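Local atomic coordinates of endoglucanase A (Clostridium cellulolyticum, PDB entry 1EDG), a protein that hydrolyses internal beta-1,4-glucosidic bonds of cellulose, as an endoglucanase of glycosyl hydrolase family 5. Residues M1-P13 / F364-F376. Numbering follows the deposited sequence.
Sequences MYDASLIPNLQIP and FPEIIDGMVKYAF
Y374 reaches from segment 364-376 to two backbone groups of the N-terminal segment 1-13. Its hydroxyl donates to the carbonyl of P8, with Y374 OH and P8 O 2.6 Å apart and a C=O...donor angle of 139°, and accepts the L10 amide, L10 N to Y374 OH being 2.9 Å. The ring is sandwiched: K373 CG sits over its centre on one face, L10 CD1 over the other, offset toward the rim. At the start of the helix, the Y2 side chain can be traced outward. From CB, CG lies anti to the backbone N (chi1 -178°), and the ring slides past P365 and E366 in the opposite direction to their side chains. Y2 CD1 meets P365 CG at 3.7 Å, near the ring plane; CE1 and CZ both come 3.2 Å from D369 OD2, and CE1 also nears E366 CG; Y2 OH donates to D369 OD2 at 2.6 Å, on the anti side of the carboxylate. The other oxygen, D369 OD1, forms a salt bridge with K73. The chain is an eight-stranded parallel beta/alpha (TIM) barrel, and helix 365-374 comes after its eighth strand, 336-339, and the short antiparallel pair 355-356/361-362; the first residues of the chain lie along the outside of this helix. E366 bends at chi2, laying its carboxylate nearly parallel to the Y2 ring, 6° between planes, where OE2 accepts the D3 amide (D3 N to E366 OE2 2.9 Å). Between the two polar ends, I7 packs against G370, with I7 CA and G370 CA 5.7 Å apart, and I7 CG2 lies 4.0 Å from K373 CD.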
ATOM      1  N   MET A   1      29.595 -10.115   0.211  1.00 26.18           N
ATOM      2  CA  MET A   1      29.954  -8.950   1.057  1.00 24.83           C
ATOM      3  C   MET A   1      29.132  -7.786   0.557  1.00 21.74           C
ATOM      4  O   MET A   1      28.770  -7.740  -0.622  1.00 19.91           O
ATOM      5  CB  MET A   1      31.430  -8.568   0.892  1.00 26.65           C
ATOM      6  CG  MET A   1      32.439  -9.641   1.212  1.00 31.18           C
ATOM      7  SD  MET A   1      34.116  -9.021   0.939  1.00 33.04           S
ATOM      8  CE  MET A   1      34.162  -8.872  -0.854  1.00 31.83           C
ATOM      9  N   TYR A   2      28.885  -6.836   1.447  1.00 19.36           N
ATOM     10  CA  TYR A   2      28.144  -5.629   1.131  1.00 17.67           C
ATOM     11  C   TYR A   2      28.945  -4.827   0.093  1.00 18.73           C
ATOM     12  O   TYR A   2      30.144  -4.594   0.268  1.00 18.23           O
ATOM     13  CB  TYR A   2      27.968  -4.814   2.409  1.00 16.84           C
ATOM     14  CG  TYR A   2      27.181  -3.550   2.229  1.00 17.63           C
ATOM     15  CD1 TYR A   2      25.789  -3.566   2.235  1.00 17.59           C
ATOM     16  CD2 TYR A   2      27.827  -2.331   2.052  1.00 19.05           C
ATOM     17  CE1 TYR A   2      25.059  -2.395   2.067  1.00 19.00           C
ATOM     18  CE2 TYR A   2      27.112  -1.157   1.884  1.00 19.69           C
ATOM     19  CZ  TYR A   2      25.730  -1.195   1.891  1.00 19.84           C
ATOM     20  OH  TYR A   2      25.034  -0.030   1.709  1.00 19.28           O
ATOM     21  N   ASP A   3      28.290  -4.418  -0.987  1.00 16.91           N
ATOM     22  CA  ASP A   3      28.957  -3.656  -2.037  1.00 18.62           C
ATOM     23  C   ASP A   3      28.260  -2.311  -2.226  1.00 17.89           C
ATOM     24  O   ASP A   3      27.316  -2.196  -3.008  1.00 15.10           O
ATOM     25  CB  ASP A   3      28.950  -4.444  -3.355  1.00 21.22           C
ATOM     26  CG  ASP A   3      29.763  -3.767  -4.457  1.00 23.45           C
ATOM     27  OD1 ASP A   3      30.362  -2.699  -4.199  1.00 24.42           O
ATOM     28  OD2 ASP A   3      29.809  -4.311  -5.584  1.00 24.36           O
ATOM     29  N   ALA A   4      28.759  -1.290  -1.537  1.00 18.47           N
ATOM     30  CA  ALA A   4      28.183   0.046  -1.617  1.00 18.20           C
ATOM     31  C   ALA A   4      28.340   0.699  -2.993  1.00 19.01           C
ATOM     32  O   ALA A   4      27.605   1.626  -3.326  1.00 20.55           O
ATOM     33  CB  ALA A   4      28.776   0.940  -0.534  1.00 19.96           C
ATOM     34  N   SER A   5      29.258   0.196  -3.813  1.00 17.76           N
ATOM     35  CA  SER A   5      29.468   0.777  -5.135  1.00 17.92           C
ATOM     36  C   SER A   5      28.307   0.533  -6.105  1.00 17.56           C
ATOM     37  O   SER A   5      28.260   1.129  -7.188  1.00 16.88           O
ATOM     38  CB  SER A   5      30.780   0.266  -5.742  1.00 18.36           C
ATOM     39  OG  SER A   5      30.648  -1.059  -6.225  1.00 20.99           O
ATOM     40  N   LEU A   6      27.378  -0.342  -5.732  1.00 15.15           N
ATOM     41  CA  LEU A   6      26.240  -0.644  -6.598  1.00 16.00           C
ATOM     42  C   LEU A   6      25.213   0.485  -6.654  1.00 15.12           C
ATOM     43  O   LEU A   6      24.499   0.637  -7.651  1.00 16.18           O
ATOM     44  CB  LEU A   6      25.555  -1.941  -6.159  1.00 16.64           C
ATOM     45  CG  LEU A   6      26.404  -3.214  -6.219  1.00 17.59           C
ATOM     46  CD1 LEU A   6      25.539  -4.428  -5.873  1.00 17.99           C
ATOM     47  CD2 LEU A   6      27.011  -3.367  -7.608  1.00 18.05           C
ATOM     48  N   ILE A   7      25.145   1.275  -5.589  1.00 13.39           N
ATOM     49  CA  ILE A   7      24.200   2.387  -5.503  1.00 13.14           C
ATOM     50  C   ILE A   7      24.591   3.525  -6.454  1.00 13.77           C
ATOM     51  O   ILE A   7      25.705   4.053  -6.386  1.00 11.86           O
ATOM     52  CB  ILE A   7      24.108   2.906  -4.050  1.00 13.36           C
ATOM     53  CG1 ILE A   7      23.670   1.767  -3.124  1.00 15.02           C
ATOM     54  CG2 ILE A   7      23.127   4.068  -3.953  1.00 15.07           C
ATOM     55  CD1 ILE A   7      23.712   2.121  -1.654  1.00 17.20           C
ATOM     56  N   PRO A   8      23.688   3.887  -7.385  1.00 14.38           N
ATOM     57  CA  PRO A   8      23.959   4.962  -8.347  1.00 13.50           C
ATOM     58  C   PRO A   8      23.985   6.342  -7.701  1.00 15.00           C
ATOM     59  O   PRO A   8      23.346   6.570  -6.670  1.00 15.11           O
ATOM     60  CB  PRO A   8      22.802   4.834  -9.334  1.00 13.33           C
ATOM     61  CG  PRO A   8      21.668   4.378  -8.448  1.00 13.04           C
ATOM     62  CD  PRO A   8      22.337   3.326  -7.587  1.00 13.09           C
ATOM     63  N   ASN A   9      24.742   7.249  -8.309  1.00 15.89           N
ATOM     64  CA  ASN A   9      24.867   8.620  -7.832  1.00 16.71           C
ATOM     65  C   ASN A   9      23.877   9.421  -8.664  1.00 15.70           C
ATOM     66  O   ASN A   9      24.101   9.640  -9.854  1.00 16.31           O
ATOM     67  CB  ASN A   9      26.290   9.128  -8.076  1.00 19.59           C
ATOM     68  CG  ASN A   9      26.553  10.472  -7.421  1.00 23.26           C
ATOM     69  OD1 ASN A   9      25.733  11.387  -7.484  1.00 25.23           O
ATOM     70  ND2 ASN A   9      27.709  10.593  -6.780  1.00 26.68           N
ATOM     71  N   LEU A  10      22.773   9.825  -8.043  1.00 15.98           N
ATOM     72  CA  LEU A  10      21.727  10.567  -8.739  1.00 15.71           C
ATOM     73  C   LEU A  10      21.525  11.972  -8.192  1.00 15.06           C
ATOM     74  O   LEU A  10      21.631  12.198  -6.986  1.00 14.72           O
ATOM     75  CB  LEU A  10      20.400   9.804  -8.645  1.00 15.52           C
ATOM     76  CG  LEU A  10      20.392   8.343  -9.110  1.00 17.52           C
ATOM     77  CD1 LEU A  10      19.065   7.684  -8.744  1.00 17.86           C
ATOM     78  CD2 LEU A  10      20.637   8.257 -10.606  1.00 16.37           C
ATOM     79  N   GLN A  11      21.250  12.908  -9.095  1.00 15.65           N
ATOM     80  CA  GLN A  11      20.987  14.298  -8.740  1.00 19.93           C
ATOM     81  C   GLN A  11      19.745  14.739  -9.518  1.00 18.00           C
ATOM     82  O   GLN A  11      19.841  15.473 -10.501  1.00 19.32           O
ATOM     83  CB  GLN A  11      22.182  15.190  -9.091  1.00 23.57           C
ATOM     84  CG  GLN A  11      23.416  14.946  -8.240  1.00 33.53           C
ATOM     85  CD  GLN A  11      23.150  15.134  -6.752  1.00 39.47           C
ATOM     86  OE1 GLN A  11      22.548  16.131  -6.329  1.00 42.57           O
ATOM     87  NE2 GLN A  11      23.602  14.176  -5.948  1.00 42.74           N
ATOM     88  N   ILE A  12      18.584  14.253  -9.093  1.00 17.17           N
ATOM     89  CA  ILE A  12      17.316  14.575  -9.748  1.00 16.62           C
ATOM     90  C   ILE A  12      16.761  15.896  -9.215  1.00 16.65           C
ATOM     91  O   ILE A  12      16.613  16.071  -8.003  1.00 16.82           O
ATOM     92  CB  ILE A  12      16.264  13.462  -9.505  1.00 16.76           C
ATOM     93  CG1 ILE A  12      16.854  12.082  -9.829  1.00 17.31           C
ATOM     94  CG2 ILE A  12      15.014  13.720 -10.338  1.00 15.93           C
ATOM     95  CD1 ILE A  12      17.417  11.949 -11.235  1.00 16.14           C
ATOM     96  N   PRO A  13      16.470  16.851 -10.115  1.00 18.08           N
ATOM     97  CA  PRO A  13      15.929  18.162  -9.732  1.00 18.28           C
ATOM     98  C   PRO A  13      14.578  18.042  -9.023  1.00 18.78           C
ATOM     99  O   PRO A  13      13.684  17.327  -9.483  1.00 20.00           O
ATOM    100  CB  PRO A  13      15.770  18.867 -11.077  1.00 17.93           C
ATOM    101  CG  PRO A  13      16.824  18.235 -11.933  1.00 18.68           C
ATOM    102  CD  PRO A  13      16.684  16.783 -11.572  1.00 17.82           C
ATOM    103  N   PHE A 364      19.119  -8.165   1.033  1.00 21.33           N
ATOM    104  CA  PHE A 364      19.668  -7.413  -0.102  1.00 18.59           C
ATOM    105  C   PHE A 364      19.772  -5.982   0.409  1.00 17.31           C
ATOM    106  O   PHE A 364      19.126  -5.077  -0.123  1.00 16.27           O
ATOM    107  CB  PHE A 364      18.708  -7.478  -1.296  1.00 16.83           C
ATOM    108  CG  PHE A 364      18.340  -8.877  -1.704  1.00 17.31           C
ATOM    109  CD1 PHE A 364      19.219  -9.650  -2.460  1.00 18.10           C
ATOM    110  CD2 PHE A 364      17.115  -9.424  -1.332  1.00 17.54           C
ATOM    111  CE1 PHE A 364      18.881 -10.955  -2.841  1.00 17.94           C
ATOM    112  CE2 PHE A 364      16.767 -10.722  -1.704  1.00 16.50           C
ATOM    113  CZ  PHE A 364      17.648 -11.489  -2.460  1.00 17.34           C
ATOM    114  N   PRO A 365      20.648  -5.748   1.406  1.00 14.52           N
ATOM    115  CA  PRO A 365      20.824  -4.421   2.000  1.00 12.28           C
ATOM    116  C   PRO A 365      21.139  -3.257   1.064  1.00 11.42           C
ATOM    117  O   PRO A 365      20.693  -2.140   1.320  1.00 12.01           O
ATOM    118  CB  PRO A 365      21.911  -4.653   3.051  1.00 13.26           C
ATOM    119  CG  PRO A 365      22.740  -5.732   2.449  1.00 13.52           C
ATOM    120  CD  PRO A 365      21.699  -6.672   1.883  1.00 14.45           C
ATOM    121  N   GLU A 366      21.870  -3.510  -0.019  1.00 11.02           N
ATOM    122  CA  GLU A 366      22.217  -2.444  -0.964  1.00 12.42           C
ATOM    123  C   GLU A 366      20.966  -1.813  -1.575  1.00 14.16           C
ATOM    124  O   GLU A 366      20.918  -0.601  -1.787  1.00 13.11           O
ATOM    125  CB  GLU A 366      23.125  -2.955  -2.081  1.00 13.59           C
ATOM    126  CG  GLU A 366      24.496  -3.447  -1.624  1.00 14.90           C
ATOM    127  CD  GLU A 366      24.540  -4.939  -1.330  1.00 17.12           C
ATOM    128  OE1 GLU A 366      23.473  -5.560  -1.104  1.00 16.29           O
ATOM    129  OE2 GLU A 366      25.656  -5.498  -1.343  1.00 17.24           O
ATOM    130  N   ILE A 367      19.952  -2.634  -1.849  1.00 13.40           N
ATOM    131  CA  ILE A 367      18.704  -2.131  -2.426  1.00 11.73           C
ATOM    132  C   ILE A 367      18.034  -1.186  -1.438  1.00 10.99           C
ATOM    133  O   ILE A 367      17.692  -0.055  -1.783  1.00 11.05           O
ATOM    134  CB  ILE A 367      17.712  -3.280  -2.756  1.00 12.57           C
ATOM    135  CG1 ILE A 367      18.266  -4.156  -3.884  1.00 11.45           C
ATOM    136  CG2 ILE A 367      16.344  -2.702  -3.144  1.00 12.12           C
ATOM    137  CD1 ILE A 367      17.431  -5.410  -4.152  1.00 11.70           C
ATOM    138  N   ILE A 368      17.905  -1.625  -0.189  1.00 11.10           N
ATOM    139  CA  ILE A 368      17.243  -0.795   0.811  1.00 13.83           C
ATOM    140  C   ILE A 368      18.046   0.457   1.212  1.00 13.00           C
ATOM    141  O   ILE A 368      17.462   1.510   1.501  1.00 12.47           O
ATOM    142  CB  ILE A 368      16.708  -1.633   2.030  1.00 17.25           C
ATOM    143  CG1 ILE A 368      17.445  -1.304   3.313  1.00 19.79           C
ATOM    144  CG2 ILE A 368      16.691  -3.123   1.719  1.00 18.53           C
ATOM    145  CD1 ILE A 368      16.717  -0.290   4.132  1.00 23.22           C
ATOM    146  N   ASP A 369      19.375   0.372   1.175  1.00 12.73           N
ATOM    147  CA  ASP A 369      20.201   1.537   1.505  1.00 13.07           C
ATOM    148  C   ASP A 369      20.071   2.585   0.400  1.00 13.03           C
ATOM    149  O   ASP A 369      20.109   3.784   0.671  1.00 14.20           O
ATOM    150  CB  ASP A 369      21.664   1.136   1.721  1.00 13.99           C
ATOM    151  CG  ASP A 369      21.869   0.370   3.017  1.00 16.05           C
ATOM    152  OD1 ASP A 369      21.002   0.471   3.912  1.00 15.77           O
ATOM    153  OD2 ASP A 369      22.887  -0.340   3.150  1.00 16.81           O
ATOM    154  N   GLY A 370      19.901   2.118  -0.835  1.00 11.24           N
ATOM    155  CA  GLY A 370      19.715   3.012  -1.966  1.00 10.93           C
ATOM    156  C   GLY A 370      18.383   3.740  -1.825  1.00 11.49           C
ATOM    157  O   GLY A 370      18.279   4.938  -2.106  1.00 10.26           O
ATOM    158  N   MET A 371      17.360   3.021  -1.361  1.00 11.12           N
ATOM    159  CA  MET A 371      16.038   3.613  -1.155  1.00 11.26           C
ATOM    160  C   MET A 371      16.063   4.664  -0.041  1.00 10.95           C
ATOM    161  O   MET A 371      15.498   5.746  -0.189  1.00 10.62           O
ATOM    162  CB  MET A 371      15.005   2.534  -0.827  1.00 10.44           C
ATOM    163  CG  MET A 371      14.721   1.594  -1.986  1.00 11.94           C
ATOM    164  SD  MET A 371      13.578   0.277  -1.514  1.00 14.81           S
ATOM    165  CE  MET A 371      12.040   1.210  -1.281  1.00 14.09           C
ATOM    166  N   VAL A 372      16.708   4.343   1.078  1.00  9.93           N
ATOM    167  CA  VAL A 372      16.793   5.279   2.195  1.00 11.96           C
ATOM    168  C   VAL A 372      17.564   6.538   1.785  1.00 11.69           C
ATOM    169  O   VAL A 372      17.177   7.657   2.127  1.00 12.58           O
ATOM    170  CB  VAL A 372      17.462   4.628   3.433  1.00 11.17           C
ATOM    171  CG1 VAL A 372      17.633   5.655   4.543  1.00 12.25           C
ATOM    172  CG2 VAL A 372      16.606   3.477   3.933  1.00 12.55           C
ATOM    173  N   LYS A 373      18.620   6.346   1.008  1.00 11.31           N
ATOM    174  CA  LYS A 373      19.445   7.455   0.549  1.00 12.36           C
ATOM    175  C   LYS A 373      18.651   8.476  -0.273  1.00 12.27           C
ATOM    176  O   LYS A 373      18.840   9.681  -0.123  1.00 13.00           O
ATOM    177  CB  LYS A 373      20.624   6.907  -0.262  1.00 13.29           C
ATOM    178  CG  LYS A 373      21.500   7.955  -0.907  1.00 15.87           C
ATOM    179  CD  LYS A 373      22.706   7.304  -1.564  1.00 19.77           C
ATOM    180  CE  LYS A 373      23.465   8.304  -2.422  1.00 23.18           C
ATOM    181  NZ  LYS A 373      23.742   9.567  -1.682  1.00 27.77           N
ATOM    182  N   TYR A 374      17.723   7.994  -1.093  1.00  9.75           N
ATOM    183  CA  TYR A 374      16.943   8.878  -1.942  1.00  9.44           C
ATOM    184  C   TYR A 374      15.534   9.233  -1.474  1.00  8.44           C
ATOM    185  O   TYR A 374      14.814   9.962  -2.163  1.00 10.54           O
ATOM    186  CB  TYR A 374      16.944   8.336  -3.369  1.00 10.10           C
ATOM    187  CG  TYR A 374      18.327   8.397  -3.979  1.00 11.57           C
ATOM    188  CD1 TYR A 374      18.934   9.629  -4.241  1.00 12.00           C
ATOM    189  CD2 TYR A 374      19.053   7.235  -4.241  1.00 13.00           C
ATOM    190  CE1 TYR A 374      20.229   9.701  -4.742  1.00 12.90           C
ATOM    191  CE2 TYR A 374      20.356   7.295  -4.744  1.00 12.60           C
ATOM    192  CZ  TYR A 374      20.938   8.533  -4.989  1.00 14.50           C
ATOM    193  OH  TYR A 374      22.233   8.603  -5.461  1.00 13.85           O
ATOM    194  N   ALA A 375      15.151   8.755  -0.296  1.00  9.54           N
ATOM    195  CA  ALA A 375      13.834   9.064   0.255  1.00 10.49           C
ATOM    196  C   ALA A 375      13.851  10.481   0.835  1.00 11.46           C
ATOM    197  O   ALA A 375      14.862  11.180   0.743  1.00 12.65           O
ATOM    198  CB  ALA A 375      13.469   8.054   1.334  1.00 11.59           C
ATOM    199  N   PHE A 376      12.745  10.901   1.441  1.00 10.51           N
ATOM    200  CA  PHE A 376      12.656  12.237   2.033  1.00 11.51           C
ATOM    201  C   PHE A 376      13.672  12.401   3.152  1.00 13.98           C
ATOM    202  O   PHE A 376      13.948  11.457   3.894  1.00 14.28           O
ATOM    203  CB  PHE A 376      11.253  12.503   2.596  1.00 11.12           C
ATOM    204  CG  PHE A 376      10.180  12.597   1.544  1.00 11.97           C
ATOM    205  CD1 PHE A 376      10.092  13.716   0.715  1.00 12.65           C
ATOM    206  CD2 PHE A 376       9.257  11.568   1.383  1.00 12.23           C
ATOM    207  CE1 PHE A 376       9.103  13.804  -0.257  1.00 13.18           C
ATOM    208  CE2 PHE A 376       8.267  11.649   0.417  1.00 13.84           C
ATOM    209  CZ  PHE A 376       8.190  12.766  -0.406  1.00 14.03           C
TER